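Local coordinates for MMACHC-like protein (Caenorhabditis elegans, PDB 5UJC) that binds methylcobalamin and probably removes the cyano or alkyl group from the cobalt of cobalamins, using flavin with NADPH or, for alkyl groups, glutathione, at residues A[43-48]-A[128-133]; A[54-59]-A[190-195]; A[132-137]-A[184-189]; A[147-152]-A[169-174]. All coordinates share one frame; numbering follows the deposited sequence.

Contacts 1, 3 and 4 border the methylcobalamin pocket, whereas contact 2 lies farther off, in the main antiparallel sheet, with the side chain of Ile-58 about 11 Å from the ligand. Contacts 1 and 3 share Ile-132 and Leu-133, the residues that lead into helix 134-140, and their centres are 12 Å apart. Contacts 2 and 3 use successive parts of strand 185-196, and Ile-58 N lies 2.8 Å from Ser-188 O, probably in a sheet hydrogen bond. Contact 4 is the most distant from contact 2, with 26 Å between centres. It reaches contact 3 through Gln-135 NE2, 3.0 Å from Gly-173 O in a probable hydrogen bond.

Contact 1: A[43-48]-A[128-133]; sequences SPFALP and RRPKIL
A type I beta turn from Ser-43 to Ala-46, overlaid by an ST turn in which Phe-45 N donates to Ser-43 OG, presents the ring of Phe-45 to the loop 128-133 at the wall of the methylcobalamin pocket. The ring is held between two CH-pi contacts. Leu-133 CD1 sits over its centre, 3.6 Å from the Phe-45 centroid, while on the opposite face Arg-129 CD lies 4.1 Å from that centroid, displaced toward the rim. Pro-130 O approaches the ring edge, 3.5 Å from Phe-45 CE1. A separate apolar contact joins the branch ends of Leu-47 and Ile-132, whose CD1 atoms are 3.7 Å apart.

Polar groups meet around Arg-129. Its chain bends at chi3 (54°), which turns the guanidinium almost perpendicular to the Phe-45 ring and places its face against Pro-44 O, 3.3 Å from Arg-129 CZ. An alanine here would remove both the methylenes lying on the phenyl face and the cation facing this carbonyl, and would probably loosen the seating of the turn. A water bridges the two loops, donating to Phe-45 O at 2.6 Å and to Lys-131 O at 2.8 Å.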
loop_
_atom_site.group_PDB
_atom_site.type_symbol
_atom_site.label_atom_id
_atom_site.label_comp_id
_atom_site.label_asym_id
_atom_site.label_seq_id
_atom_site.Cartn_x
_atom_site.Cartn_y
_atom_site.Cartn_z
ATOM N N SER A 43 19.136 -2.160 12.581
ATOM C CA SER A 43 18.050 -3.115 12.615
ATOM C C SER A 43 18.138 -4.079 11.418
ATOM O O SER A 43 18.757 -3.760 10.399
ATOM C CB SER A 43 16.723 -2.407 12.670
ATOM O OG SER A 43 16.233 -2.242 11.478
ATOM N N PRO A 44 17.460 -5.227 11.506
ATOM C CA PRO A 44 17.430 -6.154 10.361
ATOM C C PRO A 44 16.797 -5.539 9.094
ATOM O O PRO A 44 16.986 -6.051 7.981
ATOM C CB PRO A 44 16.580 -7.321 10.879
ATOM C CG PRO A 44 16.698 -7.262 12.331
ATOM C CD PRO A 44 16.886 -5.827 12.713
ATOM N N PHE A 45 16.021 -4.487 9.298
ATOM C CA PHE A 45 15.280 -3.840 8.239
ATOM C C PHE A 45 16.085 -2.756 7.512
ATOM O O PHE A 45 15.656 -2.253 6.504
ATOM C CB PHE A 45 13.993 -3.237 8.822
ATOM C CG PHE A 45 13.021 -4.272 9.282
ATOM C CD1 PHE A 45 12.276 -4.974 8.368
ATOM C CD2 PHE A 45 12.900 -4.586 10.633
ATOM C CE1 PHE A 45 11.417 -5.961 8.776
ATOM C CE2 PHE A 45 12.025 -5.552 11.048
ATOM C CZ PHE A 45 11.268 -6.228 10.120
ATOM N N ALA A 46 17.231 -2.355 8.060
ATOM C CA ALA A 46 18.043 -1.328 7.411
ATOM C C ALA A 46 18.377 -1.751 5.960
ATOM O O ALA A 46 18.722 -2.887 5.717
ATOM C CB ALA A 46 19.317 -1.088 8.202
ATOM N N LEU A 47 18.242 -0.825 5.017
ATOM C CA LEU A 47 18.457 -1.125 3.623
ATOM C C LEU A 47 19.873 -0.729 3.207
ATOM O O LEU A 47 20.388 0.303 3.664
ATOM C CB LEU A 47 17.445 -0.372 2.771
ATOM C CG LEU A 47 15.993 -0.744 3.034
ATOM C CD1 LEU A 47 15.047 0.261 2.361
ATOM C CD2 LEU A 47 15.712 -2.156 2.540
ATOM N N PRO A 48 20.497 -1.528 2.312
ATOM C CA PRO A 48 21.924 -1.378 2.009
ATOM C C PRO A 48 22.200 -0.360 0.879
ATOM O O PRO A 48 22.767 -0.707 -0.146
ATOM C CB PRO A 48 22.326 -2.789 1.586
ATOM C CG PRO A 48 21.111 -3.306 0.917
ATOM C CD PRO A 48 19.960 -2.784 1.744
ATOM N N ARG A 128 10.964 -15.177 6.029
ATOM C CA ARG A 128 9.638 -14.542 6.086
ATOM C C ARG A 128 9.670 -13.169 6.767
ATOM O O ARG A 128 8.637 -12.674 7.233
ATOM C CB ARG A 128 8.564 -15.447 6.726
ATOM C CG ARG A 128 8.466 -16.848 6.141
ATOM C CD ARG A 128 7.238 -17.642 6.651
ATOM N NE ARG A 128 5.954 -16.971 6.353
ATOM C CZ ARG A 128 5.355 -16.940 5.165
ATOM N NH1 ARG A 128 5.857 -17.608 4.116
ATOM N NH2 ARG A 128 4.218 -16.253 5.024
ATOM N N ARG A 129 10.825 -12.506 6.724
ATOM C CA ARG A 129 10.899 -11.102 7.149
ATOM C C ARG A 129 10.475 -10.225 5.981
ATOM O O ARG A 129 11.000 -10.375 4.878
ATOM C CB ARG A 129 12.314 -10.718 7.593
ATOM C CG ARG A 129 12.386 -9.266 8.080
ATOM C CD ARG A 129 13.764 -8.837 8.532
ATOM N NE ARG A 129 14.824 -9.051 7.524
ATOM C CZ ARG A 129 15.069 -8.270 6.449
ATOM N NH1 ARG A 129 14.224 -7.280 6.069
ATOM N NH2 ARG A 129 16.140 -8.534 5.695
ATOM N N PRO A 130 9.570 -9.258 6.224
ATOM C CA PRO A 130 9.278 -8.313 5.151
ATOM C C PRO A 130 10.528 -7.571 4.713
ATOM O O PRO A 130 11.320 -7.165 5.535
ATOM C CB PRO A 130 8.266 -7.357 5.783
ATOM C CG PRO A 130 7.646 -8.147 6.872
ATOM C CD PRO A 130 8.755 -8.994 7.414
ATOM N N LYS A 131 10.699 -7.420 3.404
ATOM C CA LYS A 131 11.860 -6.723 2.884
ATOM C C LYS A 131 11.838 -5.242 3.124
ATOM O O LYS A 131 12.910 -4.623 3.200
ATOM C CB LYS A 131 12.046 -7.013 1.403
ATOM C CG LYS A 131 12.317 -8.470 1.108
ATOM C CD LYS A 131 13.027 -8.680 -0.226
ATOM C CE LYS A 131 14.529 -8.501 -0.080
ATOM N NZ LYS A 131 15.294 -9.310 -1.081
ATOM N N ILE A 132 10.649 -4.639 3.185
ATOM C CA ILE A 132 10.541 -3.218 3.474
ATOM C C ILE A 132 9.255 -2.939 4.218
ATOM O O ILE A 132 8.220 -3.583 3.957
ATOM C CB ILE A 132 10.680 -2.365 2.200
ATOM C CG1 ILE A 132 10.970 -0.894 2.570
ATOM C CG2 ILE A 132 9.454 -2.494 1.308
ATOM C CD1 ILE A 132 11.468 -0.085 1.409
ATOM N N LEU A 133 9.333 -2.050 5.213
ATOM C CA LEU A 133 8.196 -1.776 6.092
ATOM C C LEU A 133 7.439 -0.576 5.569
ATOM O O LEU A 133 7.893 0.570 5.669
ATOM C CB LEU A 133 8.679 -1.564 7.538
ATOM C CG LEU A 133 9.299 -2.818 8.165
ATOM C CD1 LEU A 133 9.759 -2.508 9.552
ATOM C CD2 LEU A 133 8.319 -3.995 8.158
HETATM O O HOH W 1 13.407 -3.064 5.453
#

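Contact 2: A[54-59]-A[190-195]; sequences MALLIL and LIFPNV
Strands 54-59 and 190-192 run antiparallel, with their backbone bonding closest at Leu-56 and Leu-190. This hydrogen-bonded pair is closed by Leu-56 N to Leu-190 O at 2.8 Å and Leu-190 N to Leu-56 O at 2.9 Å, both donors lying in the acceptor's carbonyl plane. Leu-190 O also takes a CA-H...O contact from Ala-55 CA at 3.1 Å.

On the face carrying Met-54, Leu-56 and Phe-192, the side chains interlock, most tightly around Met-54, Phe-192 and Val-195. Met-54 has CG anti to its backbone N (chi1 177°) and continues extended, so that it runs alongside Phe-192. Its sulfur makes an oblique Met-aromatic contact, 4.8 Å from SD to the Phe-192 ring centroid, and Val-195 CG1 approaches Met-54 SD to 3.7 Å. Leu-56 CD1 meets the same ring at CE2, and Ile-58 CD1 touches Leu-190 CD1 at 3.9 Å. Ile-11 of helix 5-18 and Leu-109 of helix 93-109 help to cover this layer.

The other face is looser across the pair, since Ala-55 CB and Ile-191 CG1 come no closer than 4.5 Å. Beyond Phe-192 the chain turns a corner in a type I beta turn, which carries Asn-194 out to solvent before Val-195 O returns to accept from Met-54 N. These are the two inner strands of a four-stranded antiparallel sheet, consistent with the FMN-dependent nitroreductase clan to which the family belongs.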
loop_
_atom_site.group_PDB
_atom_site.type_symbol
_atom_site.label_atom_id
_atom_site.label_comp_id
_atom_site.label_asym_id
_atom_site.label_seq_id
_atom_site.Cartn_x
_atom_site.Cartn_y
_atom_site.Cartn_z
ATOM N N MET A 54 17.627 7.899 -3.792
ATOM C CA MET A 54 16.223 8.149 -4.095
ATOM C C MET A 54 15.378 6.877 -4.044
ATOM O O MET A 54 15.770 5.837 -4.591
ATOM C CB MET A 54 16.112 8.750 -5.494
ATOM C CG MET A 54 14.691 9.002 -5.961
ATOM S SD MET A 54 14.628 9.417 -7.716
ATOM C CE MET A 54 12.866 9.340 -8.037
ATOM N N ALA A 55 14.216 6.987 -3.404
ATOM C CA ALA A 55 13.183 5.959 -3.459
ATOM C C ALA A 55 11.832 6.598 -3.761
ATOM O O ALA A 55 11.589 7.769 -3.422
ATOM C CB ALA A 55 13.121 5.201 -2.147
ATOM N N LEU A 56 10.941 5.791 -4.355
ATOM C CA LEU A 56 9.537 6.164 -4.583
ATOM C C LEU A 56 8.633 5.132 -3.964
ATOM O O LEU A 56 8.715 3.952 -4.285
ATOM C CB LEU A 56 9.208 6.280 -6.076
ATOM C CG LEU A 56 9.806 7.463 -6.814
ATOM C CD1 LEU A 56 9.518 7.301 -8.310
ATOM C CD2 LEU A 56 9.211 8.767 -6.311
ATOM N N LEU A 57 7.749 5.600 -3.101
ATOM C CA LEU A 57 6.687 4.787 -2.545
ATOM C C LEU A 57 5.451 4.911 -3.432
ATOM O O LEU A 57 4.959 6.003 -3.634
ATOM C CB LEU A 57 6.371 5.283 -1.130
ATOM C CG LEU A 57 5.177 4.649 -0.425
ATOM C CD1 LEU A 57 5.404 3.164 -0.189
ATOM C CD2 LEU A 57 4.871 5.376 0.872
ATOM N N ILE A 58 4.910 3.766 -3.841
ATOM C CA ILE A 58 3.701 3.700 -4.660
ATOM C C ILE A 58 2.586 3.120 -3.792
ATOM O O ILE A 58 2.751 2.048 -3.174
ATOM C CB ILE A 58 3.895 2.802 -5.902
ATOM C CG1 ILE A 58 5.043 3.362 -6.799
ATOM C CG2 ILE A 58 2.597 2.700 -6.658
ATOM C CD1 ILE A 58 5.502 2.435 -7.914
ATOM N N LEU A 59 1.486 3.853 -3.690
ATOM C CA LEU A 59 0.314 3.354 -2.982
ATOM C C LEU A 59 -0.888 3.343 -3.888
ATOM O O LEU A 59 -0.901 4.024 -4.943
ATOM C CB LEU A 59 0.070 4.123 -1.711
ATOM C CG LEU A 59 -0.203 5.582 -1.737
ATOM C CD1 LEU A 59 -1.666 5.834 -2.067
ATOM C CD2 LEU A 59 0.129 6.229 -0.379
ATOM N N LEU A 190 10.161 1.645 -5.194
ATOM C CA LEU A 190 11.218 1.640 -6.201
ATOM C C LEU A 190 12.438 2.325 -5.632
ATOM O O LEU A 190 12.328 3.413 -5.065
ATOM C CB LEU A 190 10.766 2.385 -7.445
ATOM C CG LEU A 190 9.446 1.984 -8.073
ATOM C CD1 LEU A 190 9.132 2.884 -9.247
ATOM C CD2 LEU A 190 9.418 0.556 -8.494
ATOM N N ILE A 191 13.584 1.668 -5.723
ATOM C CA ILE A 191 14.831 2.241 -5.224
ATOM C C ILE A 191 15.767 2.429 -6.414
ATOM O O ILE A 191 15.922 1.533 -7.217
ATOM C CB ILE A 191 15.482 1.317 -4.178
ATOM C CG1 ILE A 191 14.486 1.033 -3.033
ATOM C CG2 ILE A 191 16.778 1.947 -3.627
ATOM C CD1 ILE A 191 14.987 0.047 -1.982
ATOM N N PHE A 192 16.386 3.611 -6.497
ATOM C CA PHE A 192 17.254 3.992 -7.626
ATOM C C PHE A 192 18.689 4.186 -7.137
ATOM O O PHE A 192 19.069 5.286 -6.726
ATOM C CB PHE A 192 16.726 5.256 -8.256
ATOM C CG PHE A 192 15.316 5.116 -8.775
ATOM C CD1 PHE A 192 15.082 4.661 -10.055
ATOM C CD2 PHE A 192 14.228 5.391 -7.959
ATOM C CE1 PHE A 192 13.786 4.480 -10.507
ATOM C CE2 PHE A 192 12.928 5.209 -8.428
ATOM C CZ PHE A 192 12.721 4.751 -9.689
ATOM N N PRO A 193 19.490 3.107 -7.149
ATOM C CA PRO A 193 20.777 3.169 -6.458
ATOM C C PRO A 193 21.745 4.204 -7.011
ATOM O O PRO A 193 22.654 4.626 -6.285
ATOM C CB PRO A 193 21.347 1.744 -6.645
ATOM C CG PRO A 193 20.159 0.889 -6.862
ATOM C CD PRO A 193 19.187 1.745 -7.625
ATOM N N ASN A 194 21.573 4.600 -8.280
ATOM C CA ASN A 194 22.474 5.582 -8.901
ATOM C C ASN A 194 21.962 7.015 -8.857
ATOM O O ASN A 194 22.600 7.905 -9.417
ATOM C CB ASN A 194 22.766 5.190 -10.367
ATOM C CG ASN A 194 23.436 3.835 -10.486
ATOM O OD1 ASN A 194 23.099 3.036 -11.362
ATOM N ND2 ASN A 194 24.377 3.562 -9.599
ATOM N N VAL A 195 20.843 7.253 -8.162
ATOM C CA VAL A 195 20.251 8.572 -8.115
ATOM C C VAL A 195 20.270 9.086 -6.676
ATOM O O VAL A 195 19.664 8.492 -5.789
ATOM C CB VAL A 195 18.800 8.577 -8.650
ATOM C CG1 VAL A 195 18.229 9.969 -8.579
ATOM C CG2 VAL A 195 18.759 8.038 -10.077
#

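Contact 3: A[132-137]-A[184-189]; sequences ILMQTC and FAFRSV
The ring of Phe-186 lies between a peptide carbonyl and a second phenyl group. Met-134 O stands 3.7 Å above the centre of one face of the Phe-186 ring. On the opposite face Phe-184 points its edge, with CE2 3.5 Å above the Phe-186 plane and offset toward the rim. Gln-135 comes obliquely, its CG 3.9 Å from Phe-186 CE2, with its amide plane turned 69° from the ring.

Met-134 carries most of the packing. Its CB rests 3.5 Å from Phe-186 CB, and a bend at chi2 (-63°) sends the thioether along the strand. Met-134 SD then lies 3.8 Å from Val-189 CG2, and the terminal CE covers the backbone at Ser-188. Cys-137 SG and Ile-132 CD1 also border Val-189, the former 4.0 Å from its CG2 and the latter 3.9 Å from its CG1.

Arg-187 and Ser-188 together face Ile-58 in a classic beta bulge. Both side chains leave the strand away from the helix; Arg-187 NE hydrogen-bonds Ser-60 OG and Ser-188 OG hydrogen-bonds His-120 ND1, while Phe-186 and Val-189 on either side point toward the helix. Both segments also bind the ligand: Ile-132 O, Met-134 N and Phe-186 O hydrogen-bond methylcobalamin from the backbone, and Gln-135 NE2 from its side chain. A helix start packed on a bulged strand thus forms one wall of the cobalamin pocket.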
loop_
_atom_site.group_PDB
_atom_site.type_symbol
_atom_site.label_atom_id
_atom_site.label_comp_id
_atom_site.label_asym_id
_atom_site.label_seq_id
_atom_site.Cartn_x
_atom_site.Cartn_y
_atom_site.Cartn_z
ATOM N N ILE A 132 10.649 -4.639 3.185
ATOM C CA ILE A 132 10.541 -3.218 3.474
ATOM C C ILE A 132 9.255 -2.939 4.218
ATOM O O ILE A 132 8.220 -3.583 3.957
ATOM C CB ILE A 132 10.680 -2.365 2.200
ATOM C CG1 ILE A 132 10.970 -0.894 2.570
ATOM C CG2 ILE A 132 9.454 -2.494 1.308
ATOM C CD1 ILE A 132 11.468 -0.085 1.409
ATOM N N LEU A 133 9.333 -2.050 5.213
ATOM C CA LEU A 133 8.196 -1.776 6.092
ATOM C C LEU A 133 7.439 -0.576 5.569
ATOM O O LEU A 133 7.893 0.570 5.669
ATOM C CB LEU A 133 8.679 -1.564 7.538
ATOM C CG LEU A 133 9.299 -2.818 8.165
ATOM C CD1 LEU A 133 9.759 -2.508 9.552
ATOM C CD2 LEU A 133 8.319 -3.995 8.158
ATOM N N MET A 134 6.308 -0.850 4.944
ATOM C CA MET A 134 5.596 0.162 4.165
ATOM C C MET A 134 5.010 1.301 4.974
ATOM O O MET A 134 4.996 2.450 4.523
ATOM C CB MET A 134 4.480 -0.501 3.366
ATOM C CG MET A 134 4.963 -1.361 2.271
ATOM S SD MET A 134 5.858 -0.426 1.037
ATOM C CE MET A 134 6.121 -1.673 -0.196
ATOM N N GLN A 135 4.537 1.004 6.180
ATOM C CA GLN A 135 3.970 2.072 7.020
ATOM C C GLN A 135 5.046 3.047 7.461
ATOM O O GLN A 135 4.817 4.256 7.538
ATOM C CB GLN A 135 3.218 1.492 8.218
ATOM C CG GLN A 135 2.036 0.637 7.783
ATOM C CD GLN A 135 1.640 -0.361 8.825
ATOM O OE1 GLN A 135 2.468 -1.154 9.290
ATOM N NE2 GLN A 135 0.369 -0.327 9.228
ATOM N N THR A 136 6.250 2.535 7.688
ATOM C CA THR A 136 7.383 3.412 7.997
ATOM C C THR A 136 7.744 4.272 6.772
ATOM O O THR A 136 7.923 5.483 6.901
ATOM C CB THR A 136 8.585 2.603 8.489
ATOM O OG1 THR A 136 8.262 1.999 9.754
ATOM C CG2 THR A 136 9.805 3.474 8.672
ATOM N N CYS A 137 7.787 3.657 5.578
ATOM C CA CYS A 137 8.005 4.444 4.364
ATOM C C CYS A 137 6.954 5.548 4.229
ATOM O O CYS A 137 7.265 6.664 3.883
ATOM C CB CYS A 137 7.962 3.576 3.094
ATOM S SG CYS A 137 9.287 2.389 2.951
ATOM N N PHE A 184 -7.018 2.778 1.373
ATOM C CA PHE A 184 -5.860 2.785 0.495
ATOM C C PHE A 184 -4.959 1.622 0.924
ATOM O O PHE A 184 -5.191 1.016 1.981
ATOM C CB PHE A 184 -5.080 4.130 0.611
ATOM C CG PHE A 184 -4.140 4.192 1.795
ATOM C CD1 PHE A 184 -4.611 4.445 3.083
ATOM C CD2 PHE A 184 -2.788 3.991 1.624
ATOM C CE1 PHE A 184 -3.737 4.454 4.170
ATOM C CE2 PHE A 184 -1.910 3.987 2.712
ATOM C CZ PHE A 184 -2.390 4.232 3.984
ATOM N N ALA A 185 -3.920 1.337 0.132
ATOM C CA ALA A 185 -2.906 0.385 0.534
ATOM C C ALA A 185 -1.561 0.783 0.008
ATOM O O ALA A 185 -1.455 1.383 -1.056
ATOM C CB ALA A 185 -3.266 -1.006 0.035
ATOM N N PHE A 186 -0.514 0.402 0.733
ATOM C CA PHE A 186 0.837 0.524 0.198
ATOM C C PHE A 186 1.079 -0.628 -0.778
ATOM O O PHE A 186 0.590 -1.714 -0.573
ATOM C CB PHE A 186 1.852 0.501 1.321
ATOM C CG PHE A 186 1.675 1.614 2.304
ATOM C CD1 PHE A 186 2.003 2.923 1.948
ATOM C CD2 PHE A 186 1.125 1.384 3.564
ATOM C CE1 PHE A 186 1.851 3.957 2.871
ATOM C CE2 PHE A 186 0.999 2.419 4.485
ATOM C CZ PHE A 186 1.344 3.682 4.142
ATOM N N ARG A 187 1.787 -0.368 -1.862
ATOM C CA ARG A 187 1.991 -1.408 -2.880
ATOM C C ARG A 187 3.460 -1.728 -3.124
ATOM O O ARG A 187 3.851 -2.901 -3.066
ATOM C CB ARG A 187 1.273 -1.051 -4.205
ATOM C CG ARG A 187 -0.250 -1.006 -4.051
ATOM C CD ARG A 187 -0.827 -2.365 -3.686
ATOM N NE ARG A 187 -2.276 -2.337 -3.510
ATOM C CZ ARG A 187 -2.966 -3.337 -2.994
ATOM N NH1 ARG A 187 -2.371 -4.515 -2.756
ATOM N NH2 ARG A 187 -4.262 -3.186 -2.734
ATOM N N SER A 188 4.260 -0.735 -3.486
ATOM C CA SER A 188 5.635 -1.006 -3.892
ATOM C C SER A 188 6.540 0.157 -3.554
ATOM O O SER A 188 6.098 1.298 -3.439
ATOM C CB SER A 188 5.742 -1.297 -5.420
ATOM O OG SER A 188 4.916 -2.370 -5.817
ATOM N N VAL A 189 7.822 -0.141 -3.402
ATOM C CA VAL A 189 8.839 0.870 -3.344
ATOM C C VAL A 189 9.858 0.602 -4.440
ATOM O O VAL A 189 10.312 -0.529 -4.618
ATOM C CB VAL A 189 9.546 0.892 -1.971
ATOM C CG1 VAL A 189 10.818 1.726 -2.031
ATOM C CG2 VAL A 189 8.609 1.418 -0.877
#

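Contact 4: A[147-152]-A[169-174]; sequences YQPCHF and LKFIGL
Two backbone hydrogen bonds join Tyr-147 and Leu-174 as an antiparallel hydrogen-bonded pair. Tyr-147 N donates to Leu-174 O at 2.8 Å from 35° above the carbonyl plane, whereas Leu-174 N reaches Tyr-147 O at 3.0 Å within the plane of that carbonyl. Leu-174 O also lies at the edge of the Tyr-147 ring, near its plane, and is 3.4 Å from Tyr-147 CB. The phenol end leads away from the pair, where OH hydrogen-bonds the backbone N atoms of Ile-208 and Leu-209.

Beside the pair, the chains pass closely at Gly-173, whose CA is 3.1 Å from Tyr-147 O. A beta carbon at this position would come only 2.6 Å from that oxygen, so the backbones can approach only because none is present. Pro-149 packs beside Gly-173. Its CD lies 3.6 Å from Gly-173 CA, and its CG meets the edge of the Phe-171 ring, in the ring plane and 3.7 Å from CD1. Phe-171 presents this edge with its CG anti to the backbone N (chi1 -171°), and Trp-159 meets the same ring edge-to-face. An alanine in place of Pro-149 would lack CG and CD, and would probably weaken the packing against both Gly-173 and Phe-171.

Gln-148 OE1, next to the pair, and Lys-170 O, farther along the other segment, hydrogen-bond methylcobalamin. The arrangement is the loop-side end of a two-stranded antiparallel ribbon, 145-147 with 174-176, whose connecting segments line the cobalamin pocket.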
loop_
_atom_site.group_PDB
_atom_site.type_symbol
_atom_site.label_atom_id
_atom_site.label_comp_id
_atom_site.label_asym_id
_atom_site.label_seq_id
_atom_site.Cartn_x
_atom_site.Cartn_y
_atom_site.Cartn_z
ATOM N N TYR A 147 0.294 5.390 12.975
ATOM C CA TYR A 147 -0.077 5.306 14.372
ATOM C C TYR A 147 0.398 3.975 14.945
ATOM O O TYR A 147 -0.129 2.892 14.587
ATOM C CB TYR A 147 -1.599 5.481 14.529
ATOM C CG TYR A 147 -2.031 6.855 14.171
ATOM C CD1 TYR A 147 -1.901 7.894 15.066
ATOM C CD2 TYR A 147 -2.521 7.146 12.905
ATOM C CE1 TYR A 147 -2.178 9.181 14.703
ATOM C CE2 TYR A 147 -2.839 8.446 12.535
ATOM C CZ TYR A 147 -2.629 9.465 13.425
ATOM O OH TYR A 147 -2.901 10.770 13.063
ATOM N N GLN A 148 1.406 4.048 15.826
ATOM C CA GLN A 148 2.064 2.860 16.323
ATOM C C GLN A 148 1.647 2.608 17.773
ATOM O O GLN A 148 1.687 3.523 18.578
ATOM C CB GLN A 148 3.573 3.061 16.267
ATOM C CG GLN A 148 4.088 3.351 14.867
ATOM C CD GLN A 148 5.585 3.181 14.754
ATOM O OE1 GLN A 148 6.124 2.108 15.031
ATOM N NE2 GLN A 148 6.260 4.225 14.348
ATOM N N PRO A 149 1.300 1.341 18.127
ATOM C CA PRO A 149 0.855 1.092 19.493
ATOM C C PRO A 149 1.868 1.531 20.556
ATOM O O PRO A 149 1.468 2.032 21.625
ATOM C CB PRO A 149 0.659 -0.421 19.528
ATOM C CG PRO A 149 0.304 -0.781 18.122
ATOM C CD PRO A 149 1.071 0.166 17.255
ATOM N N CYS A 150 3.161 1.382 20.256
ATOM C CA CYS A 150 4.235 1.756 21.219
ATOM C C CYS A 150 4.277 3.260 21.509
ATOM O O CYS A 150 4.904 3.680 22.486
ATOM C CB CYS A 150 5.626 1.294 20.704
ATOM S SG CYS A 150 6.191 2.076 19.140
ATOM N N HIS A 151 3.652 4.078 20.633
ATOM C CA HIS A 151 3.576 5.537 20.855
ATOM C C HIS A 151 2.341 5.994 21.659
ATOM O O HIS A 151 2.163 7.194 21.891
ATOM C CB HIS A 151 3.612 6.282 19.511
ATOM C CG HIS A 151 4.919 6.175 18.791
ATOM N ND1 HIS A 151 5.033 6.370 17.431
ATOM C CD2 HIS A 151 6.168 5.895 19.237
ATOM C CE1 HIS A 151 6.294 6.221 17.071
ATOM N NE2 HIS A 151 7.004 5.931 18.146
ATOM N N PHE A 152 1.495 5.039 22.064
ATOM C CA PHE A 152 0.246 5.343 22.762
ATOM C C PHE A 152 0.108 4.539 24.074
ATOM O O PHE A 152 -0.984 4.236 24.534
ATOM C CB PHE A 152 -0.934 5.166 21.794
ATOM C CG PHE A 152 -0.930 6.182 20.684
ATOM C CD1 PHE A 152 -1.477 7.453 20.895
ATOM C CD2 PHE A 152 -0.197 5.963 19.515
ATOM C CE1 PHE A 152 -1.369 8.443 19.929
ATOM C CE2 PHE A 152 -0.082 6.958 18.547
ATOM C CZ PHE A 152 -0.658 8.204 18.769
ATOM N N LEU A 169 -0.149 -13.742 15.217
ATOM C CA LEU A 169 -0.605 -12.392 14.939
ATOM C C LEU A 169 -0.202 -11.446 16.058
ATOM O O LEU A 169 -0.233 -11.807 17.231
ATOM C CB LEU A 169 -2.108 -12.358 14.742
ATOM C CG LEU A 169 -2.653 -13.205 13.589
ATOM C CD1 LEU A 169 -4.171 -13.265 13.642
ATOM C CD2 LEU A 169 -2.194 -12.656 12.240
ATOM N N LYS A 170 0.212 -10.247 15.669
ATOM C CA LYS A 170 0.539 -9.201 16.595
ATOM C C LYS A 170 -0.430 -8.071 16.503
ATOM O O LYS A 170 -1.051 -7.868 15.491
ATOM C CB LYS A 170 1.951 -8.689 16.312
ATOM C CG LYS A 170 3.018 -9.767 16.506
ATOM C CD LYS A 170 3.210 -10.108 18.003
ATOM C CE LYS A 170 3.999 -11.390 18.188
ATOM N NZ LYS A 170 5.375 -11.288 17.633
ATOM N N PHE A 171 -0.510 -7.281 17.565
ATOM C CA PHE A 171 -1.316 -6.046 17.548
ATOM C C PHE A 171 -0.491 -4.961 16.879
ATOM O O PHE A 171 0.460 -4.442 17.457
ATOM C CB PHE A 171 -1.728 -5.671 18.990
ATOM C CG PHE A 171 -2.743 -4.536 19.074
ATOM C CD1 PHE A 171 -2.332 -3.221 19.035
ATOM C CD2 PHE A 171 -4.089 -4.804 19.189
ATOM C CE1 PHE A 171 -3.234 -2.190 19.186
ATOM C CE2 PHE A 171 -5.009 -3.780 19.341
ATOM C CZ PHE A 171 -4.581 -2.466 19.346
ATOM N N ILE A 172 -0.815 -4.687 15.614
ATOM C CA ILE A 172 0.010 -3.828 14.766
ATOM C C ILE A 172 -0.557 -2.434 14.581
ATOM O O ILE A 172 -1.739 -2.174 14.835
ATOM C CB ILE A 172 0.322 -4.464 13.383
ATOM C CG1 ILE A 172 -0.973 -4.779 12.601
ATOM C CG2 ILE A 172 1.159 -5.735 13.565
ATOM C CD1 ILE A 172 -0.746 -5.018 11.122
ATOM N N GLY A 173 0.302 -1.528 14.152
ATOM C CA GLY A 173 -0.118 -0.154 13.901
ATOM C C GLY A 173 -0.880 0.022 12.606
ATOM O O GLY A 173 -1.014 -0.920 11.795
ATOM N N LEU A 174 -1.296 1.264 12.387
ATOM C CA LEU A 174 -2.196 1.641 11.306
ATOM C C LEU A 174 -1.797 2.990 10.777
ATOM O O LEU A 174 -1.611 3.942 11.547
ATOM C CB LEU A 174 -3.637 1.719 11.804
ATOM C CG LEU A 174 -4.694 2.207 10.802
ATOM C CD1 LEU A 174 -4.876 1.196 9.668
ATOM C CD2 LEU A 174 -6.013 2.444 11.521
#